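Local coordinates for protein betaine aldehyde dehydrogenase (Staphylococcus aureus subsp. aureus COL, PDB 4QTO) that oxidises betaine aldehyde to glycine betaine, probably with NAD as the cofactor, as a member of the aldehyde dehydrogenase family, at residues L31-E43 with E221-L234. Residues are numbered along the deposited sequence; the frame is centred on the assembly and turned at random. Where two conformers were deposited one is given.
Sequences LSQRQYIDGEWVE and EEVGFPKGTINLIL
Strand 35-37 runs antiparallel to strand 230-232, their short axes 4.6 Å apart at 148°, and Tyr-36 and Leu-232 form the single hydrogen-bonded pair between them, N to O in both directions. The bridge is extended by side chains at both ends. Beyond Leu-232, the backbone N of Leu-234 meets a lone pair of Gln-35 OE1 at 3.1 Å, in the amide's carbonyl plane, while Gln-35 NE2 is held by Asp-71. At the other end, Asn-231 OD1 takes the N-H of Asp-38 N at 2.9 Å, nearly along the C=O axis; its ND2 bonds to the carbonyls of Gly-228 and Leu-201, so the amide is gripped through both its oxygen and its nitrogen. Strand 230-232 lies parallel to strand 200-204 in the Rossmann-type sheet expected to carry NAD, and the beta hairpin of 35-37 and 40-42, closed by a type I' turn, docks through 35-37 on strand 230-232, with Trp-41 lying against helix 211-223. From the last turn of that helix Glu-221 reaches across, CG anti to its N, with an extended chain that brings its carboxylate to two aromatic edges. Trp-41 NE1 gives Glu-221 OE1 a straight bond (169°) in the indole plane but tilted out of the carboxylate plane on its syn side. Glu-221 OE2 lies 3.1 Å from Tyr-36 OH, and a water links the same OE2 to Gly-39 O. Tyr-36 CD1 sits over one indole face and Ser-32 CB over the opposite one, both toward the rim. Beside the turn, the methylenes of Lys-227 pass across Asp-38, Lys-227 CG 3.2 Å from Asp-38 OD1, an oxygen that is salt-bridged to Arg-81.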
# COMPACT_ATOMS: atom_id res chain seq x y z
N LEU A 31 -9.18 -30.37 -31.53
CA LEU A 31 -8.21 -29.32 -31.19
C LEU A 31 -7.61 -28.65 -32.43
O LEU A 31 -7.30 -29.32 -33.44
CB LEU A 31 -7.10 -29.91 -30.35
CG LEU A 31 -6.09 -28.92 -29.74
CD1 LEU A 31 -6.78 -28.03 -28.70
CD2 LEU A 31 -4.96 -29.69 -29.12
N SER A 32 -7.47 -27.33 -32.38
CA SER A 32 -6.86 -26.59 -33.48
C SER A 32 -5.41 -27.00 -33.67
O SER A 32 -4.72 -27.38 -32.72
CB SER A 32 -6.93 -25.09 -33.24
OG SER A 32 -6.26 -24.38 -34.27
N GLN A 33 -4.95 -26.91 -34.91
CA GLN A 33 -3.57 -27.23 -35.26
C GLN A 33 -2.80 -25.98 -35.63
O GLN A 33 -1.63 -26.06 -36.00
CB GLN A 33 -3.56 -28.17 -36.46
CG GLN A 33 -4.15 -29.54 -36.19
CD GLN A 33 -4.15 -30.41 -37.43
OE1 GLN A 33 -3.47 -31.46 -37.50
NE2 GLN A 33 -4.83 -29.94 -38.47
N ARG A 34 -3.46 -24.83 -35.54
CA ARG A 34 -2.93 -23.57 -36.04
C ARG A 34 -2.55 -22.52 -35.03
O ARG A 34 -2.80 -22.64 -33.84
CB ARG A 34 -4.02 -22.96 -36.96
CG ARG A 34 -4.29 -23.78 -38.22
CD ARG A 34 -5.29 -23.05 -39.07
NE ARG A 34 -5.43 -23.68 -40.37
CZ ARG A 34 -5.98 -23.09 -41.42
NH1 ARG A 34 -6.05 -23.73 -42.59
NH2 ARG A 34 -6.45 -21.85 -41.34
N GLN A 35 -1.84 -21.52 -35.54
CA GLN A 35 -1.46 -20.34 -34.77
C GLN A 35 -2.71 -19.46 -34.70
O GLN A 35 -3.67 -19.65 -35.47
CB GLN A 35 -0.36 -19.59 -35.51
CG GLN A 35 0.87 -20.44 -35.73
CD GLN A 35 2.01 -19.68 -36.36
OE1 GLN A 35 2.98 -19.35 -35.68
NE2 GLN A 35 1.90 -19.38 -37.65
N TYR A 36 -2.69 -18.46 -33.81
CA TYR A 36 -3.80 -17.52 -33.68
C TYR A 36 -3.24 -16.12 -33.77
O TYR A 36 -2.54 -15.67 -32.87
CB TYR A 36 -4.56 -17.71 -32.36
CG TYR A 36 -5.84 -16.91 -32.26
CD1 TYR A 36 -6.95 -17.25 -33.00
CD2 TYR A 36 -5.93 -15.82 -31.42
CE1 TYR A 36 -8.14 -16.54 -32.87
CE2 TYR A 36 -7.11 -15.11 -31.29
CZ TYR A 36 -8.21 -15.50 -32.04
OH TYR A 36 -9.45 -14.84 -31.96
N ILE A 37 -3.46 -15.45 -34.90
CA ILE A 37 -2.88 -14.16 -35.15
C ILE A 37 -3.95 -13.17 -35.59
O ILE A 37 -4.69 -13.40 -36.57
CB ILE A 37 -1.76 -14.26 -36.23
CG1 ILE A 37 -0.71 -15.30 -35.83
CG2 ILE A 37 -1.14 -12.88 -36.44
CD1 ILE A 37 0.42 -15.49 -36.83
N ASP A 38 -4.06 -12.08 -34.86
CA ASP A 38 -4.97 -11.02 -35.20
C ASP A 38 -6.40 -11.52 -35.42
O ASP A 38 -7.06 -11.22 -36.45
CB ASP A 38 -4.44 -10.27 -36.44
CG ASP A 38 -4.92 -8.83 -36.51
OD1 ASP A 38 -5.50 -8.31 -35.54
OD2 ASP A 38 -4.66 -8.19 -37.55
N GLY A 39 -6.87 -12.29 -34.45
CA GLY A 39 -8.24 -12.80 -34.43
C GLY A 39 -8.55 -13.97 -35.37
O GLY A 39 -9.74 -14.30 -35.53
N GLU A 40 -7.55 -14.57 -35.99
CA GLU A 40 -7.77 -15.65 -36.93
C GLU A 40 -6.85 -16.82 -36.68
O GLU A 40 -5.66 -16.61 -36.36
CB GLU A 40 -7.51 -15.17 -38.37
CG GLU A 40 -8.41 -14.01 -38.80
CD GLU A 40 -9.90 -14.36 -38.86
OE1 GLU A 40 -10.24 -15.56 -38.99
OE2 GLU A 40 -10.73 -13.41 -38.82
N TRP A 41 -7.38 -18.02 -36.84
CA TRP A 41 -6.57 -19.24 -36.77
C TRP A 41 -5.90 -19.40 -38.14
O TRP A 41 -6.57 -19.56 -39.16
CB TRP A 41 -7.42 -20.46 -36.41
CG TRP A 41 -7.93 -20.37 -35.01
CD1 TRP A 41 -9.15 -19.88 -34.59
CD2 TRP A 41 -7.24 -20.79 -33.84
NE1 TRP A 41 -9.24 -19.96 -33.23
CE2 TRP A 41 -8.07 -20.48 -32.73
CE3 TRP A 41 -5.96 -21.33 -33.60
CZ2 TRP A 41 -7.67 -20.76 -31.39
CZ3 TRP A 41 -5.58 -21.63 -32.27
CH2 TRP A 41 -6.43 -21.33 -31.19
N VAL A 42 -4.57 -19.36 -38.15
CA VAL A 42 -3.81 -19.40 -39.37
C VAL A 42 -2.66 -20.41 -39.34
O VAL A 42 -2.05 -20.68 -38.30
CB VAL A 42 -3.22 -18.02 -39.71
CG1 VAL A 42 -4.33 -17.01 -39.95
CG2 VAL A 42 -2.30 -17.50 -38.62
N GLU A 43 -2.35 -20.96 -40.51
CA GLU A 43 -1.23 -21.89 -40.57
C GLU A 43 0.08 -21.08 -40.64
O GLU A 43 0.07 -19.85 -40.56
CB GLU A 43 -1.40 -22.89 -41.70
CG GLU A 43 -1.46 -22.28 -43.03
CD GLU A 43 -1.72 -23.30 -44.14
OE1 GLU A 43 -1.75 -22.84 -45.27
OE2 GLU A 43 -1.88 -24.53 -43.92
N GLU A 221 -10.70 -17.11 -26.86
CA GLU A 221 -11.50 -16.62 -27.99
C GLU A 221 -13.01 -16.70 -27.71
O GLU A 221 -13.76 -15.80 -28.08
CB GLU A 221 -11.16 -17.39 -29.27
CG GLU A 221 -12.01 -16.95 -30.48
CD GLU A 221 -11.60 -17.64 -31.76
OE1 GLU A 221 -11.39 -18.87 -31.73
OE2 GLU A 221 -11.53 -16.91 -32.82
N GLU A 222 -13.45 -17.75 -27.03
CA GLU A 222 -14.86 -17.91 -26.65
C GLU A 222 -15.33 -16.79 -25.71
O GLU A 222 -16.47 -16.37 -25.77
CB GLU A 222 -15.08 -19.25 -25.95
CG GLU A 222 -14.88 -20.47 -26.82
CD GLU A 222 -14.96 -21.78 -26.03
OE1 GLU A 222 -15.25 -21.77 -24.82
OE2 GLU A 222 -14.78 -22.84 -26.66
N VAL A 223 -14.45 -16.36 -24.82
CA VAL A 223 -14.75 -15.24 -23.91
C VAL A 223 -14.88 -13.95 -24.69
O VAL A 223 -15.81 -13.17 -24.46
CB VAL A 223 -13.65 -15.12 -22.83
CG1 VAL A 223 -13.84 -13.86 -22.02
CG2 VAL A 223 -13.63 -16.34 -21.93
N GLY A 224 -13.96 -13.75 -25.61
CA GLY A 224 -13.97 -12.61 -26.47
C GLY A 224 -13.08 -11.47 -26.06
O GLY A 224 -13.30 -10.84 -25.04
N PHE A 225 -12.09 -11.20 -26.91
CA PHE A 225 -11.16 -10.09 -26.74
C PHE A 225 -10.99 -9.37 -28.07
O PHE A 225 -11.11 -10.00 -29.13
CB PHE A 225 -9.80 -10.57 -26.21
CG PHE A 225 -9.89 -11.19 -24.86
CD1 PHE A 225 -9.85 -10.40 -23.72
CD2 PHE A 225 -10.12 -12.56 -24.70
CE1 PHE A 225 -10.02 -10.96 -22.48
CE2 PHE A 225 -10.29 -13.13 -23.45
CZ PHE A 225 -10.25 -12.32 -22.32
N PRO A 226 -10.66 -8.07 -28.03
CA PRO A 226 -10.52 -7.34 -29.29
C PRO A 226 -9.43 -7.94 -30.18
O PRO A 226 -8.44 -8.48 -29.69
CB PRO A 226 -10.18 -5.92 -28.84
CG PRO A 226 -10.78 -5.81 -27.47
CD PRO A 226 -10.54 -7.17 -26.87
N LYS A 227 -9.65 -7.88 -31.48
CA LYS A 227 -8.75 -8.43 -32.45
C LYS A 227 -7.33 -7.89 -32.25
O LYS A 227 -7.14 -6.68 -32.19
CB LYS A 227 -9.29 -8.02 -33.82
CG LYS A 227 -8.61 -8.60 -34.99
CD LYS A 227 -9.28 -8.09 -36.26
CE LYS A 227 -8.58 -8.66 -37.48
NZ LYS A 227 -9.16 -8.12 -38.74
N GLY A 228 -6.36 -8.79 -32.12
CA GLY A 228 -4.97 -8.44 -31.90
C GLY A 228 -4.54 -8.41 -30.44
O GLY A 228 -3.35 -8.37 -30.15
N THR A 229 -5.50 -8.42 -29.51
CA THR A 229 -5.16 -8.37 -28.07
C THR A 229 -4.40 -9.62 -27.61
O THR A 229 -3.51 -9.54 -26.76
CB THR A 229 -6.44 -8.25 -27.21
OG1 THR A 229 -7.11 -7.04 -27.58
CG2 THR A 229 -6.12 -8.15 -25.72
N ILE A 230 -4.79 -10.77 -28.16
CA ILE A 230 -4.13 -12.04 -27.86
C ILE A 230 -3.67 -12.69 -29.15
O ILE A 230 -4.37 -12.66 -30.17
CB ILE A 230 -5.00 -13.01 -27.03
CG1 ILE A 230 -6.28 -13.42 -27.77
CG2 ILE A 230 -5.33 -12.38 -25.69
CD1 ILE A 230 -7.11 -14.46 -27.04
N ASN A 231 -2.46 -13.24 -29.15
CA ASN A 231 -1.92 -13.91 -30.31
C ASN A 231 -1.05 -15.08 -29.83
O ASN A 231 -0.36 -14.99 -28.79
CB ASN A 231 -1.04 -12.99 -31.15
CG ASN A 231 -1.71 -11.68 -31.52
OD1 ASN A 231 -2.31 -11.54 -32.59
ND2 ASN A 231 -1.65 -10.72 -30.61
N LEU A 232 -1.09 -16.16 -30.59
CA LEU A 232 -0.37 -17.39 -30.32
C LEU A 232 0.49 -17.75 -31.53
O LEU A 232 -0.03 -17.97 -32.64
CB LEU A 232 -1.37 -18.53 -30.04
CG LEU A 232 -0.82 -19.96 -29.92
CD1 LEU A 232 0.12 -20.09 -28.76
CD2 LEU A 232 -1.95 -21.00 -29.80
N ILE A 233 1.79 -17.82 -31.31
CA ILE A 233 2.75 -18.27 -32.31
C ILE A 233 3.20 -19.66 -31.90
O ILE A 233 3.40 -19.92 -30.70
CB ILE A 233 3.95 -17.32 -32.35
CG1 ILE A 233 3.53 -15.96 -32.89
CG2 ILE A 233 5.09 -17.89 -33.19
CD1 ILE A 233 3.02 -15.94 -34.30
N LEU A 234 3.39 -20.54 -32.87
CA LEU A 234 3.83 -21.88 -32.58
C LEU A 234 5.13 -22.11 -33.34
O LEU A 234 5.20 -21.85 -34.54
CB LEU A 234 2.80 -22.91 -33.04
CG LEU A 234 1.41 -22.85 -32.39
CD1 LEU A 234 0.45 -23.81 -33.05
CD2 LEU A 234 1.47 -23.12 -30.90
O HOH W 1 -6.39 -11.57 -31.70
O HOH W 2 -11.26 -16.86 -35.55